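PDB 5TEA: inorganic pyrophosphatase from Neisseria gonorrhoeae, which probably catalyses the magnesium-dependent hydrolysis of inorganic pyrophosphate to two phosphate ions, working as a homohexamer. Local coordinates for residues V102-D108 with T158-W164. Residue numbers count along the deposited sequence, not the author numbering.
Sequences VMKFVDD and TTKVESW
Met103, Phe105, Val161 and Trp164 form the apolar face of an antiparallel strand pair with a classic beta bulge, in the mixed sheet of this family I pyrophosphatase; helix 137-149 packs on it. Met103 (chi1 t, chi2 t) sets CG 3.7 Å from the six-membered-ring centroid of Trp164 (chi1 m, chi2 96°), a CH-pi contact, with SD oblique at 4.3 Å. Phe105 (chi1 t) CD1 meets Val161 CG2 at 3.7 Å. The axes approach to 4.6 Å at 152°. Between non-hydrogen-bonded pairs Met103-Trp164 and Phe105-Val161, Glu162 (phi/psi -87/-33) and Ser163 (-175/167) bulge opposite Lys104: Glu162 N donates to Lys104 O (2.8 Å), Lys104 N to Ser163 O (3.0 Å). Val106 N-Lys160 O and Lys160 N-Val106 O are both 3.0 Å. Lys104 CB lies on the other face; NZ salt-bridges Asp113. Asp107 continues the Met103-Phe105 face toward Tyr150, predicted to bind substrate, and Asp112, in this crystal's calcium site. Asp108 N donates to Thr158 O (2.8 Å), a water to Asp107 OD1 (2.6 Å) and Thr158 O (3.1 Å).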
loop_
_atom_site.group_PDB
_atom_site.type_symbol
_atom_site.label_atom_id
_atom_site.label_comp_id
_atom_site.label_asym_id
_atom_site.label_seq_id
_atom_site.Cartn_x
_atom_site.Cartn_y
_atom_site.Cartn_z
ATOM N N VAL B 102 -22.321 18.882 -9.981
ATOM C CA VAL B 102 -21.751 19.859 -9.050
ATOM C C VAL B 102 -22.292 19.610 -7.657
ATOM O O VAL B 102 -23.484 19.337 -7.474
ATOM C CB VAL B 102 -21.998 21.316 -9.506
ATOM C CG1 VAL B 102 -23.499 21.601 -9.770
ATOM C CG2 VAL B 102 -21.370 22.315 -8.530
ATOM N N MET B 103 -21.390 19.652 -6.673
ATOM C CA MET B 103 -21.778 19.655 -5.272
ATOM C C MET B 103 -21.900 21.114 -4.842
ATOM O O MET B 103 -20.887 21.800 -4.702
ATOM C CB MET B 103 -20.743 18.907 -4.427
ATOM C CG MET B 103 -21.191 18.706 -3.002
ATOM S SD MET B 103 -19.925 17.882 -2.014
ATOM C CE MET B 103 -18.839 19.258 -1.662
ATOM N N LYS B 104 -23.143 21.605 -4.680
ATOM C CA LYS B 104 -23.341 22.956 -4.174
ATOM C C LYS B 104 -23.038 22.981 -2.683
ATOM O O LYS B 104 -23.610 22.204 -1.913
ATOM C CB LYS B 104 -24.774 23.432 -4.421
ATOM C CG LYS B 104 -25.114 23.549 -5.897
ATOM C CD LYS B 104 -24.367 24.697 -6.551
ATOM C CE LYS B 104 -24.906 26.041 -6.074
ATOM N NZ LYS B 104 -24.323 27.209 -6.793
ATOM N N PHE B 105 -22.159 23.890 -2.270
ATOM C CA PHE B 105 -21.542 23.759 -0.955
ATOM C C PHE B 105 -21.283 25.138 -0.379
ATOM O O PHE B 105 -20.853 26.053 -1.087
ATOM C CB PHE B 105 -20.244 22.958 -1.065
ATOM C CG PHE B 105 -19.593 22.636 0.252
ATOM C CD1 PHE B 105 -20.226 21.828 1.182
ATOM C CD2 PHE B 105 -18.321 23.103 0.528
ATOM C CE1 PHE B 105 -19.606 21.525 2.401
ATOM C CE2 PHE B 105 -17.678 22.795 1.733
ATOM C CZ PHE B 105 -18.325 22.003 2.666
ATOM N N VAL B 106 -21.536 25.272 0.916
ATOM C CA VAL B 106 -21.284 26.503 1.640
ATOM C C VAL B 106 -20.274 26.182 2.724
ATOM O O VAL B 106 -20.447 25.215 3.477
ATOM C CB VAL B 106 -22.580 27.092 2.226
ATOM C CG1 VAL B 106 -22.267 28.305 3.093
ATOM C CG2 VAL B 106 -23.529 27.474 1.080
ATOM N N ASP B 107 -19.210 26.972 2.776
ATOM C CA ASP B 107 -18.087 26.757 3.689
ATOM C C ASP B 107 -17.799 28.104 4.324
ATOM O O ASP B 107 -17.429 29.052 3.621
ATOM C CB ASP B 107 -16.868 26.232 2.921
ATOM C CG ASP B 107 -15.725 25.795 3.826
ATOM O OD1 ASP B 107 -15.677 26.185 5.005
ATOM O OD2 ASP B 107 -14.848 25.053 3.331
ATOM N N ASP B 108 -18.011 28.200 5.638
ATOM C CA ASP B 108 -17.669 29.396 6.415
ATOM C C ASP B 108 -18.378 30.647 5.893
ATOM O O ASP B 108 -17.817 31.748 5.883
ATOM C CB ASP B 108 -16.150 29.604 6.463
ATOM C CG ASP B 108 -15.724 30.540 7.583
ATOM O OD1 ASP B 108 -16.338 30.503 8.683
ATOM O OD2 ASP B 108 -14.762 31.312 7.374
ATOM N N THR B 158 -20.226 27.213 8.961
ATOM C CA THR B 158 -21.009 26.224 8.239
ATOM C C THR B 158 -20.110 25.383 7.337
ATOM O O THR B 158 -19.145 25.891 6.758
ATOM C CB THR B 158 -22.089 26.931 7.415
ATOM O OG1 THR B 158 -23.081 27.481 8.298
ATOM C CG2 THR B 158 -22.745 25.969 6.428
ATOM N N THR B 159 -20.389 24.077 7.295
ATOM C CA THR B 159 -19.923 23.165 6.252
ATOM C C THR B 159 -21.182 22.425 5.809
ATOM O O THR B 159 -21.609 21.483 6.482
ATOM C CB THR B 159 -18.846 22.176 6.742
ATOM O OG1 THR B 159 -19.334 21.436 7.879
ATOM C CG2 THR B 159 -17.560 22.910 7.133
ATOM N N LYS B 160 -21.796 22.846 4.702
ATOM C CA LYS B 160 -23.112 22.327 4.349
ATOM C C LYS B 160 -23.212 22.078 2.858
ATOM O O LYS B 160 -23.096 23.012 2.059
ATOM C CB LYS B 160 -24.228 23.279 4.777
ATOM C CG LYS B 160 -25.625 22.766 4.454
ATOM C CD LYS B 160 -25.836 21.371 5.027
ATOM C CE LYS B 160 -27.291 20.919 4.894
ATOM N NZ LYS B 160 -27.472 19.510 5.376
ATOM N N VAL B 161 -23.482 20.830 2.498
ATOM C CA VAL B 161 -23.851 20.486 1.126
ATOM C C VAL B 161 -25.323 20.824 0.928
ATOM O O VAL B 161 -26.197 20.239 1.579
ATOM C CB VAL B 161 -23.581 19.005 0.830
ATOM C CG1 VAL B 161 -24.069 18.674 -0.592
ATOM C CG2 VAL B 161 -22.077 18.673 1.025
ATOM N N GLU B 162 -25.595 21.781 0.037
ATOM C CA GLU B 162 -26.937 22.317 -0.146
ATOM C C GLU B 162 -27.755 21.518 -1.142
ATOM O O GLU B 162 -28.976 21.410 -0.978
ATOM C CB GLU B 162 -26.870 23.766 -0.628
ATOM C CG GLU B 162 -26.100 24.690 0.296
ATOM C CD GLU B 162 -26.867 25.037 1.566
ATOM O OE1 GLU B 162 -27.971 24.498 1.781
ATOM O OE2 GLU B 162 -26.363 25.860 2.354
ATOM N N SER B 163 -27.102 20.960 -2.157
ATOM C CA SER B 163 -27.770 20.192 -3.200
ATOM C C SER B 163 -26.709 19.598 -4.106
ATOM O O SER B 163 -25.537 19.985 -4.073
ATOM C CB SER B 163 -28.725 21.049 -4.026
ATOM O OG SER B 163 -28.004 21.984 -4.816
ATOM N N TRP B 164 -27.153 18.661 -4.937
ATOM C CA TRP B 164 -26.337 18.059 -5.979
ATOM C C TRP B 164 -26.937 18.473 -7.311
ATOM O O TRP B 164 -28.133 18.261 -7.538
ATOM C CB TRP B 164 -26.315 16.544 -5.840
ATOM C CG TRP B 164 -25.572 16.088 -4.634
ATOM C CD1 TRP B 164 -26.096 15.773 -3.421
ATOM C CD2 TRP B 164 -24.161 15.876 -4.533
ATOM N NE1 TRP B 164 -25.095 15.366 -2.563
ATOM C CE2 TRP B 164 -23.898 15.430 -3.220
ATOM C CE3 TRP B 164 -23.095 16.026 -5.419
ATOM C CZ2 TRP B 164 -22.624 15.126 -2.781
ATOM C CZ3 TRP B 164 -21.823 15.721 -4.979
ATOM C CH2 TRP B 164 -21.598 15.278 -3.677
HETATM O O HOH W 1 -16.131 26.282 7.584
#